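Local coordinates for phosphoprotein (Spring viremia of carp virus, PDB 7C5Z) that probably serves as the polymerase cofactor and nucleoprotein chaperone in viral RNA replication, with this central domain forming a dimer, at residues A[61-69]-A[77-85]; A[11-21]-A[32-40]. All coordinates share one frame; numbering follows the deposited sequence.

Contact 1: residues A[61-69]-A[77-85]; sequences KYGYDIDLF and EVFLPHKPS
Phe-69 and Glu-77 exchange two backbone hydrogen bonds, of which Phe-69 N to Glu-77 O is the shorter at 2.7 Å, with the N-H pointing almost straight at the oxygen (170°). The next hydrogen-bonded pair, Asp-67 with Phe-79, repeats the exchange, Phe-79 N lying 2.8 Å from Asp-67 O. Beyond the strands the C-terminal tail turns back, and Ser-85 N donates to Gly-63 O at 2.9 Å. Gly-63 leaves helix 41-62 with positive phi, a conformation that favours glycine. The Ser-85 hydroxyl bonds weakly at best, its OG 3.0 Å from Asp-65 OD1 and also near Gly-63 O, with one proton for the two acceptors. A water accepts from Asp-65 N and donates to Lys-83 O, bridging the two segments beside the inverse gamma turn centred on Asp-65.

This is the antiparallel hairpin of strands 67-70 and 76-81, with 67-70 at the edge of the chain's sheet. Ile-66, Leu-68 and Val-78 supply branched aliphatic groups that pack on helix 41-62, and Ile-66 CG2, set anti to the backbone N, meets Leu-80 CD2 at 3.6 Å as well as Val-78 CG1. The other face carries Asp-67, Phe-69, Glu-77 and Phe-79; here the edge of the Phe-69 ring comes up to Phe-79 CB (CE2 to CB 3.7 Å), while Glu-77 runs out extended to a salt bridge with Arg-32. Pro-84 lies alongside Tyr-64, its CB over one ring face and its CG 3.8 Å from Tyr-64 CE1. In the dimer, Pro-81 O accepts a hydrogen bond from Tyr-62 of the second subunit.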
ATOM      1  N   LYS A  61       9.390  11.237  -5.415  1.00 21.88           N
ATOM      2  CA  LYS A  61       8.817  12.577  -5.478  1.00 20.96           C
ATOM      3  C   LYS A  61       9.340  13.456  -4.352  1.00 23.70           C
ATOM      4  O   LYS A  61       9.738  14.600  -4.582  1.00 25.95           O
ATOM      5  CB  LYS A  61       7.295  12.516  -5.426  1.00 19.39           C
ATOM      6  CG  LYS A  61       6.642  13.885  -5.546  1.00 21.71           C
ATOM      7  CD  LYS A  61       5.128  13.754  -5.542  1.00 20.99           C
ATOM      8  CE  LYS A  61       4.434  15.111  -5.653  1.00 23.76           C
ATOM      9  NZ  LYS A  61       4.761  15.769  -6.956  1.00 26.13           N
ATOM     10  N   TYR A  62       9.344  12.942  -3.124  1.00 21.46           N
ATOM     11  CA  TYR A  62       9.625  13.775  -1.964  1.00 20.92           C
ATOM     12  C   TYR A  62      11.083  13.719  -1.515  1.00 22.55           C
ATOM     13  O   TYR A  62      11.474  14.499  -0.636  1.00 27.22           O
ATOM     14  CB  TYR A  62       8.693  13.375  -0.818  1.00 22.38           C
ATOM     15  CG  TYR A  62       7.222  13.623  -1.110  1.00 21.59           C
ATOM     16  CD1 TYR A  62       6.785  14.824  -1.667  1.00 23.95           C
ATOM     17  CD2 TYR A  62       6.262  12.658  -0.823  1.00 22.63           C
ATOM     18  CE1 TYR A  62       5.439  15.050  -1.922  1.00 22.60           C
ATOM     19  CE2 TYR A  62       4.914  12.879  -1.073  1.00 23.68           C
ATOM     20  CZ  TYR A  62       4.503  14.072  -1.633  1.00 21.93           C
ATOM     21  OH  TYR A  62       3.166  14.285  -1.862  1.00 22.27           O
ATOM     22  N   GLY A  63      11.886  12.827  -2.085  1.00 21.38           N
ATOM     23  CA  GLY A  63      13.312  12.799  -1.822  1.00 23.55           C
ATOM     24  C   GLY A  63      13.742  12.059  -0.574  1.00 23.79           C
ATOM     25  O   GLY A  63      14.675  12.500   0.112  1.00 26.03           O
ATOM     26  N   TYR A  64      13.097  10.928  -0.268  1.00 21.73           N
ATOM     27  CA  TYR A  64      13.457  10.065   0.846  1.00 22.33           C
ATOM     28  C   TYR A  64      13.638   8.645   0.335  1.00 20.50           C
ATOM     29  O   TYR A  64      12.871   8.194  -0.523  1.00 24.14           O
ATOM     30  CB  TYR A  64      12.367  10.071   1.929  1.00 21.58           C
ATOM     31  CG  TYR A  64      12.265  11.388   2.644  1.00 21.30           C
ATOM     32  CD1 TYR A  64      13.086  11.672   3.726  1.00 24.08           C
ATOM     33  CD2 TYR A  64      11.365  12.357   2.221  1.00 25.08           C
ATOM     34  CE1 TYR A  64      13.010  12.891   4.381  1.00 26.75           C
ATOM     35  CE2 TYR A  64      11.288  13.588   2.869  1.00 25.28           C
ATOM     36  CZ  TYR A  64      12.107  13.836   3.948  1.00 27.76           C
ATOM     37  OH  TYR A  64      12.025  15.045   4.595  1.00 32.65           O
ATOM     38  N   ASP A  65      14.639   7.951   0.870  1.00 22.20           N
ATOM     39  CA  ASP A  65      14.921   6.561   0.485  1.00 22.96           C
ATOM     40  C   ASP A  65      14.061   5.603   1.314  1.00 21.23           C
ATOM     41  O   ASP A  65      14.541   4.843   2.155  1.00 23.60           O
ATOM     42  CB  ASP A  65      16.405   6.254   0.650  1.00 27.90           C
ATOM     43  CG  ASP A  65      17.276   7.029  -0.324  1.00 34.55           C
ATOM     44  OD1 ASP A  65      16.806   7.309  -1.448  1.00 35.71           O
ATOM     45  OD2 ASP A  65      18.424   7.360   0.045  1.00 38.57           O
ATOM     46  N   ILE A  66      12.749   5.678   1.087  1.00 21.44           N
ATOM     47  CA  ILE A  66      11.819   4.756   1.741  1.00 19.86           C
ATOM     48  C   ILE A  66      12.035   3.351   1.199  1.00 19.88           C
ATOM     49  O   ILE A  66      12.219   3.165  -0.011  1.00 22.65           O
ATOM     50  CB  ILE A  66      10.372   5.228   1.517  1.00 18.22           C
ATOM     51  CG1 ILE A  66      10.200   6.675   2.002  1.00 20.08           C
ATOM     52  CG2 ILE A  66       9.364   4.300   2.218  1.00 19.98           C
ATOM     53  CD1 ILE A  66       8.882   7.290   1.575  1.00 22.65           C
ATOM     54  N   ASP A  67      12.033   2.346   2.087  1.00 17.07           N
ATOM     55  CA  ASP A  67      12.264   0.973   1.640  1.00 18.74           C
ATOM     56  C   ASP A  67      11.282   0.012   2.298  1.00 18.91           C
ATOM     57  O   ASP A  67      10.633   0.327   3.296  1.00 19.91           O
ATOM     58  CB  ASP A  67      13.691   0.503   1.930  1.00 23.96           C
ATOM     59  CG  ASP A  67      14.156  -0.586   0.960  1.00 29.90           C
ATOM     60  OD1 ASP A  67      13.417  -0.922  -0.005  1.00 28.43           O
ATOM     61  OD2 ASP A  67      15.275  -1.105   1.170  1.00 36.22           O
ATOM     62  N   LEU A  68      11.206  -1.186   1.729  1.00 19.18           N
ATOM     63  CA  LEU A  68      10.297  -2.226   2.181  1.00 17.99           C
ATOM     64  C   LEU A  68      11.106  -3.463   2.528  1.00 19.53           C
ATOM     65  O   LEU A  68      12.014  -3.844   1.775  1.00 19.93           O
ATOM     66  CB  LEU A  68       9.278  -2.556   1.090  1.00 18.95           C
ATOM     67  CG  LEU A  68       8.374  -3.749   1.344  1.00 21.40           C
ATOM     68  CD1 LEU A  68       7.377  -3.422   2.427  1.00 23.22           C
ATOM     69  CD2 LEU A  68       7.693  -4.140   0.030  1.00 24.64           C
ATOM     70  N   PHE A  69      10.784  -4.078   3.666  1.00 17.32           N
ATOM     71  CA  PHE A  69      11.404  -5.327   4.102  1.00 16.95           C
ATOM     72  C   PHE A  69      10.342  -6.421   4.125  1.00 18.77           C
ATOM     73  O   PHE A  69       9.377  -6.351   4.900  1.00 18.61           O
ATOM     74  CB  PHE A  69      12.073  -5.152   5.472  1.00 18.46           C
ATOM     75  CG  PHE A  69      13.229  -4.196   5.439  1.00 20.00           C
ATOM     76  CD1 PHE A  69      14.481  -4.637   5.045  1.00 24.33           C
ATOM     77  CD2 PHE A  69      13.066  -2.864   5.749  1.00 23.46           C
ATOM     78  CE1 PHE A  69      15.560  -3.765   4.986  1.00 27.10           C
ATOM     79  CE2 PHE A  69      14.145  -1.985   5.695  1.00 25.63           C
ATOM     80  CZ  PHE A  69      15.387  -2.437   5.306  1.00 26.05           C
ATOM     81  N   GLU A  77       7.296  -4.734   6.515  1.00 17.14           N
ATOM     82  CA  GLU A  77       7.851  -3.621   7.276  1.00 17.44           C
ATOM     83  C   GLU A  77       8.364  -2.537   6.341  1.00 21.78           C
ATOM     84  O   GLU A  77       9.110  -2.826   5.402  1.00 19.78           O
ATOM     85  CB  GLU A  77       8.970  -4.114   8.186  1.00 20.07           C
ATOM     86  CG  GLU A  77       9.583  -3.051   9.046  1.00 23.04           C
ATOM     87  CD  GLU A  77      10.584  -3.645  10.002  1.00 27.71           C
ATOM     88  OE1 GLU A  77      10.220  -3.859  11.170  1.00 29.26           O
ATOM     89  OE2 GLU A  77      11.733  -3.917   9.577  1.00 30.19           O
ATOM     90  N   VAL A  78       7.969  -1.291   6.591  1.00 17.75           N
ATOM     91  CA  VAL A  78       8.403  -0.148   5.792  1.00 17.43           C
ATOM     92  C   VAL A  78       9.379   0.684   6.619  1.00 20.00           C
ATOM     93  O   VAL A  78       9.137   0.927   7.808  1.00 20.36           O
ATOM     94  CB  VAL A  78       7.208   0.697   5.328  1.00 19.40           C
ATOM     95  CG1 VAL A  78       7.674   1.929   4.560  1.00 22.66           C
ATOM     96  CG2 VAL A  78       6.291  -0.142   4.439  1.00 21.44           C
ATOM     97  N   PHE A  79      10.491   1.094   6.000  1.00 17.35           N
ATOM     98  CA  PHE A  79      11.472   1.972   6.634  1.00 16.36           C
ATOM     99  C   PHE A  79      11.332   3.387   6.083  1.00 16.73           C
ATOM    100  O   PHE A  79      11.404   3.603   4.866  1.00 18.15           O
ATOM    101  CB  PHE A  79      12.896   1.447   6.423  1.00 17.15           C
ATOM    102  CG  PHE A  79      13.959   2.375   6.906  1.00 20.59           C
ATOM    103  CD1 PHE A  79      14.211   2.516   8.263  1.00 21.20           C
ATOM    104  CD2 PHE A  79      14.711   3.114   6.001  1.00 22.44           C
ATOM    105  CE1 PHE A  79      15.205   3.370   8.715  1.00 23.69           C
ATOM    106  CE2 PHE A  79      15.709   3.981   6.453  1.00 24.47           C
ATOM    107  CZ  PHE A  79      15.953   4.106   7.789  1.00 22.57           C
ATOM    108  N   LEU A  80      11.126   4.341   6.982  1.00 16.71           N
ATOM    109  CA  LEU A  80      10.990   5.749   6.626  1.00 17.38           C
ATOM    110  C   LEU A  80      12.182   6.516   7.189  1.00 19.60           C
ATOM    111  O   LEU A  80      12.225   6.791   8.396  1.00 18.66           O
ATOM    112  CB  LEU A  80       9.679   6.312   7.188  1.00 17.02           C
ATOM    113  CG  LEU A  80       8.374   5.561   6.882  1.00 17.40           C
ATOM    114  CD1 LEU A  80       7.220   6.253   7.590  1.00 19.47           C
ATOM    115  CD2 LEU A  80       8.131   5.539   5.405  1.00 19.90           C
ATOM    116  N   PRO A  81      13.171   6.886   6.379  1.00 18.08           N
ATOM    117  CA  PRO A  81      14.357   7.556   6.935  1.00 19.48           C
ATOM    118  C   PRO A  81      14.030   8.928   7.513  1.00 21.01           C
ATOM    119  O   PRO A  81      13.157   9.646   7.016  1.00 19.96           O
ATOM    120  CB  PRO A  81      15.307   7.672   5.733  1.00 21.87           C
ATOM    121  CG  PRO A  81      14.451   7.492   4.516  1.00 23.81           C
ATOM    122  CD  PRO A  81      13.245   6.677   4.921  1.00 20.80           C
ATOM    123  N   HIS A  82      14.759   9.289   8.584  1.00 22.23           N
ATOM    124  CA  HIS A  82      14.562  10.608   9.179  1.00 23.72           C
ATOM    125  C   HIS A  82      14.999  11.712   8.222  1.00 23.47           C
ATOM    126  O   HIS A  82      14.365  12.769   8.157  1.00 26.06           O
ATOM    127  CB  HIS A  82      15.343  10.756  10.488  1.00 22.53           C
ATOM    128  CG  HIS A  82      14.944   9.799  11.573  1.00 21.86           C
ATOM    129  ND1 HIS A  82      13.630   9.514  11.886  1.00 23.53           N
ATOM    130  CD2 HIS A  82      15.698   9.099  12.453  1.00 24.47           C
ATOM    131  CE1 HIS A  82      13.596   8.658  12.893  1.00 23.82           C
ATOM    132  NE2 HIS A  82      14.837   8.395  13.259  1.00 25.67           N
ATOM    133  N   LYS A  83      16.075  11.477   7.474  1.00 26.25           N
ATOM    134  CA  LYS A  83      16.668  12.541   6.670  1.00 29.69           C
ATOM    135  C   LYS A  83      16.513  12.258   5.180  1.00 29.07           C
ATOM    136  O   LYS A  83      16.393  11.100   4.773  1.00 26.86           O
ATOM    137  CB  LYS A  83      18.154  12.709   7.008  1.00 36.24           C
ATOM    138  CG  LYS A  83      18.418  12.768   8.503  1.00 40.25           C
ATOM    139  CD  LYS A  83      19.898  12.817   8.814  1.00 51.56           C
ATOM    140  CE  LYS A  83      20.200  13.913   9.818  1.00 61.12           C
ATOM    141  NZ  LYS A  83      21.402  13.587  10.630  1.00 68.12           N
ATOM    142  N   PRO A  84      16.511  13.293   4.343  1.00 28.11           N
ATOM    143  CA  PRO A  84      16.342  13.085   2.900  1.00 27.53           C
ATOM    144  C   PRO A  84      17.558  12.411   2.285  1.00 30.70           C
ATOM    145  O   PRO A  84      18.630  12.297   2.888  1.00 32.22           O
ATOM    146  CB  PRO A  84      16.158  14.503   2.348  1.00 33.89           C
ATOM    147  CG  PRO A  84      15.838  15.357   3.544  1.00 35.77           C
ATOM    148  CD  PRO A  84      16.553  14.724   4.688  1.00 33.45           C
ATOM    149  N   SER A  85      17.384  11.975   1.042  1.00 27.92           N
ATOM    150  CA  SER A  85      18.453  11.259   0.346  1.00 30.64           C
ATOM    151  C   SER A  85      19.647  12.173   0.095  1.00 32.43           C
ATOM    152  O   SER A  85      19.468  13.363  -0.146  1.00 36.95           O
ATOM    153  CB  SER A  85      17.944  10.688  -0.976  1.00 33.77           C
ATOM    154  OG  SER A  85      16.602  10.263  -0.845  1.00 37.61           O
TER
HETATM  155  O   HOH W   1      16.481   9.283   2.552  1.00 23.79           O

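Contact 2: residues A[11-21]-A[32-40]; sequences LGFGPGIVMPS and RYNGLGNVD
Leu-11 reaches into the bend of 32-40 with both methyls: CD1 meets Leu-36 CD2 and CD2 meets Val-39 CG2, each at 3.9 Å. Its CG stands anti to the carbonyl carbon (chi1 -49°), which sends the isobutyl fork toward these partners, and the branched aliphatic side chains suit this buried spot. Gly-35 lies against the Leu-11 carbonyl, its CA 3.4 Å from Leu-11 O in a C-H...O contact that leaves no room for a CB. A second apolar patch forms where Val-18 CG1 and Pro-20 CB approach the Tyr-33 ring obliquely, at 3.6 Å from CD1 and 3.8 Å from CE1; the hydroxyl of Tyr-33 goes on to Ser-53 of the second subunit.

Ser-21 and Arg-32 make an antiparallel hydrogen-bonded pair, with Arg-32 N 2.9 Å from Ser-21 O and nearly straight (176°). At Met-19 and Asn-34 the backbones are too far apart for direct bonds: one water donates to Met-19 O and Arg-32 O and accepts from Asn-34 N, and another joins Met-19 O to Asn-34 O. One pair of backbone bonds thus pins the loop where strand 21-25 begins and strand 28-33 ends, while the rest relies on water and apolar contact.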
ATOM      1  N   LEU A  11      -6.696  -9.525  10.881  1.00 24.83           N
ATOM      2  CA  LEU A  11      -5.263  -9.664  11.110  1.00 25.31           C
ATOM      3  C   LEU A  11      -4.902  -9.649  12.583  1.00 27.41           C
ATOM      4  O   LEU A  11      -3.714  -9.637  12.915  1.00 29.90           O
ATOM      5  CB  LEU A  11      -4.507  -8.535  10.409  1.00 23.92           C
ATOM      6  CG  LEU A  11      -4.851  -8.259   8.949  1.00 22.18           C
ATOM      7  CD1 LEU A  11      -4.062  -7.059   8.449  1.00 24.22           C
ATOM      8  CD2 LEU A  11      -4.551  -9.491   8.122  1.00 23.27           C
ATOM      9  N   GLY A  12      -5.892  -9.617  13.468  1.00 29.47           N
ATOM     10  CA  GLY A  12      -5.651  -9.507  14.896  1.00 29.76           C
ATOM     11  C   GLY A  12      -6.187  -8.241  15.523  1.00 32.50           C
ATOM     12  O   GLY A  12      -6.086  -8.087  16.750  1.00 33.28           O
ATOM     13  N   PHE A  13      -6.773  -7.330  14.748  1.00 27.44           N
ATOM     14  CA  PHE A  13      -7.256  -6.055  15.265  1.00 29.48           C
ATOM     15  C   PHE A  13      -8.758  -5.896  15.093  1.00 31.55           C
ATOM     16  O   PHE A  13      -9.297  -4.821  15.387  1.00 35.46           O
ATOM     17  CB  PHE A  13      -6.527  -4.895  14.580  1.00 31.55           C
ATOM     18  CG  PHE A  13      -5.052  -5.131  14.408  1.00 31.93           C
ATOM     19  CD1 PHE A  13      -4.187  -4.967  15.480  1.00 38.02           C
ATOM     20  CD2 PHE A  13      -4.537  -5.532  13.184  1.00 31.22           C
ATOM     21  CE1 PHE A  13      -2.831  -5.191  15.338  1.00 33.84           C
ATOM     22  CE2 PHE A  13      -3.174  -5.762  13.032  1.00 33.04           C
ATOM     23  CZ  PHE A  13      -2.324  -5.589  14.111  1.00 32.28           C
ATOM     24  N   GLY A  14      -9.442  -6.929  14.622  1.00 29.95           N
ATOM     25  CA  GLY A  14     -10.842  -6.839  14.282  1.00 34.86           C
ATOM     26  C   GLY A  14     -11.044  -6.990  12.788  1.00 35.81           C
ATOM     27  O   GLY A  14     -10.158  -6.671  11.985  1.00 29.01           O
ATOM     28  N   PRO A  15     -12.213  -7.481  12.381  1.00 35.81           N
ATOM     29  CA  PRO A  15     -12.446  -7.739  10.952  1.00 32.07           C
ATOM     30  C   PRO A  15     -12.299  -6.472  10.120  1.00 34.10           C
ATOM     31  O   PRO A  15     -12.874  -5.429  10.435  1.00 34.04           O
ATOM     32  CB  PRO A  15     -13.882  -8.280  10.916  1.00 38.35           C
ATOM     33  CG  PRO A  15     -14.140  -8.780  12.309  1.00 38.45           C
ATOM     34  CD  PRO A  15     -13.370  -7.862  13.212  1.00 41.38           C
ATOM     35  N   GLY A  16     -11.494  -6.567   9.060  1.00 30.35           N
ATOM     36  CA  GLY A  16     -11.291  -5.481   8.124  1.00 32.21           C
ATOM     37  C   GLY A  16     -10.353  -4.374   8.571  1.00 29.95           C
ATOM     38  O   GLY A  16     -10.179  -3.403   7.827  1.00 34.20           O
ATOM     39  N   ILE A  17      -9.740  -4.478   9.742  1.00 26.73           N
ATOM     40  CA  ILE A  17      -8.909  -3.402  10.279  1.00 28.60           C
ATOM     41  C   ILE A  17      -7.438  -3.710  10.029  1.00 24.80           C
ATOM     42  O   ILE A  17      -6.984  -4.847  10.204  1.00 26.02           O
ATOM     43  CB  ILE A  17      -9.180  -3.186  11.780  1.00 30.04           C
ATOM     44  CG1 ILE A  17     -10.618  -2.706  11.987  1.00 34.37           C
ATOM     45  CG2 ILE A  17      -8.191  -2.180  12.379  1.00 28.79           C
ATOM     46  CD1 ILE A  17     -10.963  -2.449  13.429  1.00 36.42           C
ATOM     47  N   VAL A  18      -6.689  -2.684   9.631  1.00 24.90           N
ATOM     48  CA  VAL A  18      -5.245  -2.766   9.457  1.00 24.46           C
ATOM     49  C   VAL A  18      -4.612  -1.800  10.447  1.00 23.71           C
ATOM     50  O   VAL A  18      -4.968  -0.615  10.469  1.00 28.87           O
ATOM     51  CB  VAL A  18      -4.824  -2.410   8.020  1.00 23.77           C
ATOM     52  CG1 VAL A  18      -3.299  -2.305   7.930  1.00 26.11           C
ATOM     53  CG2 VAL A  18      -5.368  -3.433   7.025  1.00 25.11           C
HETATM   54  N   MSE A  19      -3.685  -2.299  11.257  1.00 24.66           N
HETATM   55  CA  MSE A  19      -2.991  -1.451  12.218  1.00 23.64           C
HETATM   56  C   MSE A  19      -1.483  -1.602  12.054  1.00 24.07           C
HETATM   57  O   MSE A  19      -0.989  -2.717  11.975  1.00 26.29           O
HETATM   58  CB  MSE A  19      -3.374  -1.817  13.658  1.00 26.90           C
HETATM   59  CG  MSE A  19      -4.785  -1.451  14.087  1.00 35.15           C
HETATM   60 SE   MSE A  19      -5.150   0.472  14.154  1.00 62.87          SE
HETATM   61  CE  MSE A  19      -3.720   0.974  15.348  1.00 22.93           C
ATOM     62  N   PRO A  20      -0.769  -0.485  12.016  1.00 19.94           N
ATOM     63  CA  PRO A  20       0.697  -0.506  12.029  1.00 23.15           C
ATOM     64  C   PRO A  20       1.242  -0.480  13.450  1.00 19.94           C
ATOM     65  O   PRO A  20       0.554  -0.091  14.393  1.00 20.89           O
ATOM     66  CB  PRO A  20       1.050   0.798  11.292  1.00 22.66           C
ATOM     67  CG  PRO A  20      -0.069   1.732  11.691  1.00 25.50           C
ATOM     68  CD  PRO A  20      -1.312   0.879  11.857  1.00 24.50           C
ATOM     69  N   SER A  21       2.487  -0.942  13.592  1.00 19.07           N
ATOM     70  CA  SER A  21       3.270  -0.822  14.819  1.00 20.19           C
ATOM     71  C   SER A  21       4.500   0.000  14.465  1.00 19.85           C
ATOM     72  O   SER A  21       5.220  -0.343  13.522  1.00 21.46           O
ATOM     73  CB  SER A  21       3.661  -2.200  15.359  1.00 25.16           C
ATOM     74  OG  SER A  21       4.445  -2.084  16.526  1.00 27.73           O
ATOM     75  N   ARG A  32       5.685  -1.536  10.970  1.00 16.79           N
ATOM     76  CA  ARG A  32       5.511  -2.966  10.771  1.00 17.39           C
ATOM     77  C   ARG A  32       4.034  -3.331  10.759  1.00 19.25           C
ATOM     78  O   ARG A  32       3.292  -2.985  11.689  1.00 19.48           O
ATOM     79  CB  ARG A  32       6.226  -3.779  11.843  1.00 16.84           C
ATOM     80  CG  ARG A  32       6.172  -5.278  11.545  1.00 20.89           C
ATOM     81  CD  ARG A  32       7.060  -6.081  12.494  1.00 23.97           C
ATOM     82  NE  ARG A  32       8.486  -5.873  12.236  1.00 23.61           N
ATOM     83  CZ  ARG A  32       9.436  -6.717  12.626  1.00 23.95           C
ATOM     84  NH1 ARG A  32       9.111  -7.829  13.270  1.00 26.89           N
ATOM     85  NH2 ARG A  32      10.709  -6.448  12.355  1.00 24.49           N
ATOM     86  N   TYR A  33       3.618  -4.035   9.711  1.00 16.70           N
ATOM     87  CA  TYR A  33       2.260  -4.564   9.557  1.00 16.05           C
ATOM     88  C   TYR A  33       2.300  -6.047   9.914  1.00 18.89           C
ATOM     89  O   TYR A  33       2.726  -6.878   9.108  1.00 19.05           O
ATOM     90  CB  TYR A  33       1.756  -4.340   8.128  1.00 18.46           C
ATOM     91  CG  TYR A  33       1.474  -2.872   7.882  1.00 18.94           C
ATOM     92  CD1 TYR A  33       0.262  -2.313   8.272  1.00 17.97           C
ATOM     93  CD2 TYR A  33       2.464  -2.030   7.371  1.00 18.83           C
ATOM     94  CE1 TYR A  33       0.017  -0.961   8.106  1.00 20.92           C
ATOM     95  CE2 TYR A  33       2.223  -0.669   7.200  1.00 19.73           C
ATOM     96  CZ  TYR A  33       1.004  -0.157   7.572  1.00 21.20           C
ATOM     97  OH  TYR A  33       0.758   1.183   7.416  1.00 19.98           O
ATOM     98  N   ASN A  34       1.850  -6.373  11.123  1.00 18.39           N
ATOM     99  CA  ASN A  34       1.840  -7.737  11.636  1.00 18.64           C
ATOM    100  C   ASN A  34       0.527  -8.436  11.312  1.00 19.33           C
ATOM    101  O   ASN A  34      -0.437  -7.834  10.833  1.00 20.70           O
ATOM    102  CB  ASN A  34       2.042  -7.737  13.146  1.00 20.70           C
ATOM    103  CG  ASN A  34       3.445  -7.344  13.539  1.00 21.76           C
ATOM    104  OD1 ASN A  34       4.414  -7.920  13.037  1.00 23.20           O
ATOM    105  ND2 ASN A  34       3.570  -6.361  14.431  1.00 23.29           N
ATOM    106  N   GLY A  35       0.500  -9.732  11.584  1.00 21.04           N
ATOM    107  CA  GLY A  35      -0.741 -10.481  11.509  1.00 21.65           C
ATOM    108  C   GLY A  35      -1.093 -11.036  10.149  1.00 21.82           C
ATOM    109  O   GLY A  35      -2.264 -11.364   9.916  1.00 21.25           O
ATOM    110  N   LEU A  36      -0.120 -11.180   9.254  1.00 20.97           N
ATOM    111  CA  LEU A  36      -0.363 -11.574   7.872  1.00 22.14           C
ATOM    112  C   LEU A  36      -0.164 -13.065   7.630  1.00 22.26           C
ATOM    113  O   LEU A  36      -0.195 -13.496   6.474  1.00 22.27           O
ATOM    114  CB  LEU A  36       0.549 -10.782   6.927  1.00 22.05           C
ATOM    115  CG  LEU A  36       0.591  -9.269   7.168  1.00 23.40           C
ATOM    116  CD1 LEU A  36       1.486  -8.620   6.115  1.00 23.44           C
ATOM    117  CD2 LEU A  36      -0.796  -8.665   7.140  1.00 25.44           C
ATOM    118  N   GLY A  37       0.006 -13.861   8.688  1.00 22.08           N
ATOM    119  CA  GLY A  37       0.324 -15.272   8.501  1.00 25.20           C
ATOM    120  C   GLY A  37      -0.745 -16.076   7.774  1.00 26.46           C
ATOM    121  O   GLY A  37      -0.427 -17.052   7.086  1.00 28.15           O
ATOM    122  N   ASN A  38      -2.014 -15.701   7.916  1.00 24.02           N
ATOM    123  CA  ASN A  38      -3.096 -16.454   7.287  1.00 28.43           C
ATOM    124  C   ASN A  38      -3.647 -15.777   6.033  1.00 27.85           C
ATOM    125  O   ASN A  38      -4.637 -16.253   5.460  1.00 30.62           O
ATOM    126  CB  ASN A  38      -4.205 -16.712   8.302  1.00 29.86           C
ATOM    127  CG  ASN A  38      -3.836 -17.821   9.269  1.00 39.37           C
ATOM    128  OD1 ASN A  38      -3.889 -17.651  10.486  1.00 45.47           O
ATOM    129  ND2 ASN A  38      -3.422 -18.960   8.722  1.00 40.61           N
ATOM    130  N   VAL A  39      -3.016 -14.695   5.585  1.00 24.67           N
ATOM    131  CA  VAL A  39      -3.374 -14.060   4.323  1.00 25.38           C
ATOM    132  C   VAL A  39      -2.975 -14.980   3.175  1.00 25.59           C
ATOM    133  O   VAL A  39      -1.883 -15.567   3.182  1.00 27.51           O
ATOM    134  CB  VAL A  39      -2.678 -12.688   4.229  1.00 23.47           C
ATOM    135  CG1 VAL A  39      -2.686 -12.135   2.808  1.00 26.72           C
ATOM    136  CG2 VAL A  39      -3.335 -11.702   5.196  1.00 32.42           C
ATOM    137  N   ASP A  40      -3.868 -15.131   2.192  1.00 22.63           N
ATOM    138  CA  ASP A  40      -3.552 -15.857   0.969  1.00 21.30           C
ATOM    139  C   ASP A  40      -2.204 -15.376   0.427  1.00 23.47           C
ATOM    140  O   ASP A  40      -2.045 -14.176   0.160  1.00 21.43           O
ATOM    141  CB  ASP A  40      -4.672 -15.633  -0.057  1.00 22.84           C
ATOM    142  CG  ASP A  40      -4.458 -16.380  -1.372  1.00 28.70           C
ATOM    143  OD1 ASP A  40      -3.310 -16.487  -1.847  1.00 29.81           O
ATOM    144  OD2 ASP A  40      -5.461 -16.847  -1.958  1.00 25.94           O
TER
HETATM  145  O   HOH W   2      -1.209  -5.056  10.004  1.00 26.54           O
HETATM  146  O   HOH W   3       0.964  -4.178  12.896  1.00 26.89           O
HETATM  147  O   HOH W   4       5.898  -5.147  15.819  1.00 32.25           O

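Both contacts reach the same antiparallel sheet, in which strands 28-33 and 76-81 are neighbours, but they lie on opposite sides of the chain's centre, about 22 Å apart between their centres. Contact 1 combines regular strand pairing, one face packed on helix 41-62, with a loop and tail that meet beyond it; contact 2 is mostly loop against loop, with a single bridge and ordered water in place of further backbone bonds. Each is partly buried and has a solvent-exposed margin. They meet directly in the salt bridge from Glu-77 OE1 to Arg-32 NE, 2.9 Å long, which adds a side-chain link between hairpins already joined by backbone bonds. Both also touch the second subunit.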